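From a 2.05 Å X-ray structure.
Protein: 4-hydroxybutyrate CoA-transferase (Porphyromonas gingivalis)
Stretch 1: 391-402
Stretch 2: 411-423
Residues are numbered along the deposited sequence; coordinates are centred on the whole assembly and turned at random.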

# COMPACT_ATOMS: atom_id res chain seq x y z
N TYR A 391 -2.87 13.24 6.73
CA TYR A 391 -2.57 14.27 7.73
C TYR A 391 -1.37 13.94 8.58
O TYR A 391 -1.12 12.77 8.96
N VAL A 392 -0.62 14.99 8.91
CA VAL A 392 0.45 14.88 9.88
C VAL A 392 0.17 15.92 10.95
O VAL A 392 -0.16 17.06 10.63
N VAL A 393 0.28 15.52 12.21
CA VAL A 393 -0.07 16.40 13.33
C VAL A 393 1.03 16.43 14.39
O VAL A 393 1.49 15.38 14.85
N THR A 394 1.46 17.65 14.73
CA THR A 394 2.35 17.87 15.87
C THR A 394 1.72 18.85 16.85
O THR A 394 0.62 19.34 16.62
N GLU A 395 2.42 19.13 17.94
CA GLU A 395 2.02 20.17 18.88
C GLU A 395 1.96 21.53 18.22
O GLU A 395 1.36 22.42 18.79
N TYR A 396 2.57 21.71 17.04
CA TYR A 396 2.55 23.02 16.38
C TYR A 396 1.48 23.14 15.31
O TYR A 396 1.30 24.21 14.77
N GLY A 397 0.75 22.06 15.03
CA GLY A 397 -0.41 22.15 14.14
C GLY A 397 -0.60 20.96 13.21
O GLY A 397 -0.07 19.88 13.43
N ILE A 398 -1.37 21.20 12.16
CA ILE A 398 -1.89 20.14 11.32
C ILE A 398 -1.39 20.41 9.90
O ILE A 398 -1.44 21.58 9.45
N ALA A 399 -0.92 19.37 9.19
CA ALA A 399 -0.64 19.46 7.76
C ALA A 399 -1.38 18.38 7.00
O ALA A 399 -1.40 17.24 7.47
N GLN A 400 -2.03 18.70 5.89
CA GLN A 400 -2.56 17.66 5.00
C GLN A 400 -1.71 17.60 3.73
O GLN A 400 -1.58 18.60 3.02
N LEU A 401 -1.10 16.45 3.47
CA LEU A 401 -0.10 16.33 2.40
C LEU A 401 -0.67 15.84 1.09
O LEU A 401 -0.05 16.03 0.04
N LYS A 402 -1.83 15.19 1.14
CA LYS A 402 -2.43 14.63 -0.08
C LYS A 402 -2.78 15.72 -1.05
O LYS A 402 -3.48 16.64 -0.68
N GLU A 411 7.06 22.81 2.75
CA GLU A 411 6.60 24.01 3.45
C GLU A 411 5.57 23.69 4.54
O GLU A 411 5.69 24.20 5.67
N ALA A 412 4.61 22.84 4.22
CA ALA A 412 3.57 22.43 5.18
C ALA A 412 4.15 21.73 6.42
O ALA A 412 3.67 21.94 7.55
N LEU A 413 5.15 20.87 6.21
CA LEU A 413 5.76 20.12 7.32
C LEU A 413 6.69 21.04 8.15
O LEU A 413 6.78 20.92 9.37
N ILE A 414 7.34 21.98 7.48
CA ILE A 414 8.25 22.90 8.15
C ILE A 414 7.47 23.74 9.16
O ILE A 414 7.92 23.93 10.28
N ALA A 415 6.29 24.19 8.76
CA ALA A 415 5.46 25.03 9.63
C ALA A 415 4.99 24.30 10.88
O ALA A 415 4.64 24.95 11.85
N ILE A 416 5.01 22.96 10.89
CA ILE A 416 4.65 22.21 12.09
C ILE A 416 5.86 21.51 12.76
O ILE A 416 5.71 20.82 13.75
N ALA A 417 7.04 21.80 12.25
CA ALA A 417 8.26 21.36 12.88
C ALA A 417 8.56 22.28 14.06
O ALA A 417 8.04 23.41 14.15
N HIS A 418 9.37 21.81 14.98
CA HIS A 418 9.86 22.67 16.06
C HIS A 418 10.60 23.87 15.49
O HIS A 418 11.38 23.74 14.53
N PRO A 419 10.36 25.07 16.05
CA PRO A 419 11.05 26.28 15.62
C PRO A 419 12.58 26.14 15.56
O PRO A 419 13.21 26.73 14.70
N ASP A 420 13.16 25.37 16.46
CA ASP A 420 14.62 25.18 16.48
C ASP A 420 15.17 24.40 15.27
O ASP A 420 16.37 24.43 15.00
N PHE A 421 14.29 23.73 14.52
CA PHE A 421 14.72 22.98 13.34
C PHE A 421 14.28 23.58 12.00
O PHE A 421 14.71 23.11 10.94
N ARG A 422 13.46 24.63 12.06
CA ARG A 422 12.87 25.19 10.86
C ARG A 422 13.88 25.83 9.92
O ARG A 422 13.70 25.78 8.71
N GLU A 423 14.93 26.43 10.48
CA GLU A 423 15.92 27.10 9.68
C GLU A 423 16.70 26.12 8.82
O GLU A 423 16.86 26.34 7.62

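Stretch 1 is a β-hairpin: strands 391-394 and 397-400 are paired by Val392 N to Ala399 O and Ala399 N to Val392 O, both 2.8 Å, and joined by a type I turn from Thr394 to Gly397. Strand alternation sorts the side chains. The CA-to-CB bonds of Val392, Thr394 and Ala399 point toward stretch 2, whereas those of Val393, Ile398 and Gln400 point away.

Ile416 gives up the largest area, 133 Å². With chi1 p (66°) and chi2 t (172°), its CD1 reaches Val392 CG1 at 3.9 Å and Ala399 CB at 3.8 Å, while its CG2 lies 3.6 Å from Gly397 C. Gly397 adopts phi/psi of 142/-161, where a CB would jam against the preceding carbonyl oxygen. Ala399 CB meets Ala412 CB at 4.1 Å, a close approach of two short side chains. Val392, chi1 t, also sets CG1 4.1 Å from Leu413 CD2. Leu401 starts sideways, but its m,t rotamer carries CD2 to 4.0 Å from Leu413 CG.

Thr394, chi1 p (73°), supplies a hydrogen bond between the stretches, OG1 donating to Ile416 O at 2.7 Å. The same OG1 accepts from Tyr396 N at 3.0 Å (155°), so one hydroxyl ties the turn to stretch 2.

Tyr396, chi1 m (-64°), lays its ring along 416-422. Pro419 CD sits over one face, 3.9 Å from the ring centroid and 25° off the normal, a CH-pi contact. The ring's edge is directed at the face of His418 (centroids 5.5 Å apart, planes at 76°). His418, chi1 t, is held by its capping role: ND1 accepts from Asp420 N at 3.0 Å. Arg422 extends through m,t,t so that NE and NH2 both donate to Ala417 O at 2.8 Å; its CZ lies 5.4 Å from the Tyr396 ring centroid, at most a weak cation-pi attraction.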

# COMPACT_ATOMS: atom_id res chain seq x y z
CB TYR A 391 -3.74 14.44 8.70
CG TYR A 391 -5.01 15.00 8.11
CD1 TYR A 391 -5.99 14.14 7.61
CD2 TYR A 391 -5.26 16.37 8.10
CE1 TYR A 391 -7.17 14.63 7.07
CE2 TYR A 391 -6.46 16.89 7.58
CZ TYR A 391 -7.40 16.00 7.07
OH TYR A 391 -8.56 16.44 6.55
CB VAL A 392 1.83 15.13 9.23
CG1 VAL A 392 2.93 15.16 10.30
CG2 VAL A 392 2.12 14.05 8.16
CB VAL A 393 -1.38 15.95 14.02
CG1 VAL A 393 -1.70 16.86 15.19
CG2 VAL A 393 -2.56 15.93 13.02
CB THR A 394 3.72 18.41 15.44
OG1 THR A 394 3.59 19.78 15.05
CG2 THR A 394 4.32 17.57 14.30
CB GLU A 395 2.96 20.24 20.10
CG GLU A 395 4.42 20.73 19.85
CD GLU A 395 5.42 19.59 19.59
OE1 GLU A 395 5.03 18.55 18.99
OE2 GLU A 395 6.59 19.73 20.00
CB TYR A 396 3.93 23.38 15.82
CG TYR A 396 4.94 23.54 16.92
CD1 TYR A 396 4.99 24.70 17.69
CD2 TYR A 396 5.83 22.51 17.22
CE1 TYR A 396 5.92 24.83 18.75
CE2 TYR A 396 6.75 22.62 18.26
CZ TYR A 396 6.78 23.77 19.02
OH TYR A 396 7.69 23.83 20.03
CB ILE A 398 -3.46 20.18 11.31
CG1 ILE A 398 -4.04 19.85 12.70
CG2 ILE A 398 -4.03 19.23 10.28
CD1 ILE A 398 -5.46 20.41 12.94
CB ALA A 399 0.86 19.31 7.50
CB GLN A 400 -4.05 17.84 4.67
CG GLN A 400 -4.67 16.61 3.86
CD GLN A 400 -6.21 16.70 3.67
OE1 GLN A 400 -6.77 17.80 3.65
NE2 GLN A 400 -6.89 15.52 3.54
CB LEU A 401 1.02 15.38 2.84
CG LEU A 401 1.74 15.70 4.15
CD1 LEU A 401 2.88 14.70 4.35
CD2 LEU A 401 2.29 17.15 4.17
CB LYS A 402 -3.69 13.82 0.25
CG LYS A 402 -3.40 12.47 0.83
CD LYS A 402 -4.55 11.45 0.52
CE LYS A 402 -3.98 10.06 0.28
NZ LYS A 402 -5.01 8.99 0.37
CB GLU A 411 6.00 24.98 2.44
CG GLU A 411 7.05 25.66 1.60
CD GLU A 411 6.49 26.48 0.44
OE1 GLU A 411 5.30 26.34 0.10
OE2 GLU A 411 7.26 27.26 -0.14
CB ALA A 412 2.53 21.52 4.50
CB LEU A 413 6.54 18.92 6.76
CG LEU A 413 5.69 17.80 6.14
CD1 LEU A 413 6.56 16.78 5.40
CD2 LEU A 413 4.91 17.14 7.26
CB ILE A 414 9.03 23.79 7.16
CG1 ILE A 414 10.11 22.96 6.46
CG2 ILE A 414 9.68 24.95 7.88
CD1 ILE A 414 10.76 23.65 5.29
CB ALA A 415 4.26 25.60 8.85
CB ILE A 416 3.46 21.24 11.85
CG1 ILE A 416 3.80 20.11 10.87
CG2 ILE A 416 2.28 22.02 11.29
CD1 ILE A 416 2.69 19.04 10.78
CB ALA A 417 9.41 21.35 11.85
CB HIS A 418 10.79 21.89 16.97
CG HIS A 418 10.98 22.54 18.30
ND1 HIS A 418 11.70 23.70 18.46
CD2 HIS A 418 10.52 22.20 19.52
CE1 HIS A 418 11.68 24.05 19.74
NE2 HIS A 418 10.96 23.16 20.40
CB PRO A 419 10.65 27.30 16.68
CG PRO A 419 9.30 26.84 17.15
CD PRO A 419 9.26 25.35 16.98
CB ASP A 420 15.04 24.45 17.76
CG ASP A 420 14.78 25.26 19.02
OD1 ASP A 420 14.43 26.46 18.91
OD2 ASP A 420 14.91 24.70 20.12
CB PHE A 421 14.26 21.55 13.47
CG PHE A 421 14.96 20.83 14.55
CD1 PHE A 421 16.31 20.52 14.41
CD2 PHE A 421 14.33 20.54 15.75
CE1 PHE A 421 17.00 19.88 15.44
CE2 PHE A 421 15.02 19.93 16.78
CZ PHE A 421 16.35 19.58 16.62
CB ARG A 422 11.79 26.20 11.23
CG ARG A 422 10.57 25.54 11.91
CD ARG A 422 9.39 26.48 12.09
NE ARG A 422 8.37 25.85 12.92
CZ ARG A 422 7.48 26.50 13.65
NH1 ARG A 422 7.42 27.82 13.65
NH2 ARG A 422 6.64 25.82 14.42
CB GLU A 423 16.88 27.89 10.56
CG GLU A 423 17.68 28.90 9.80
CD GLU A 423 18.56 29.77 10.71
OE1 GLU A 423 18.10 30.19 11.80
OE2 GLU A 423 19.72 30.04 10.32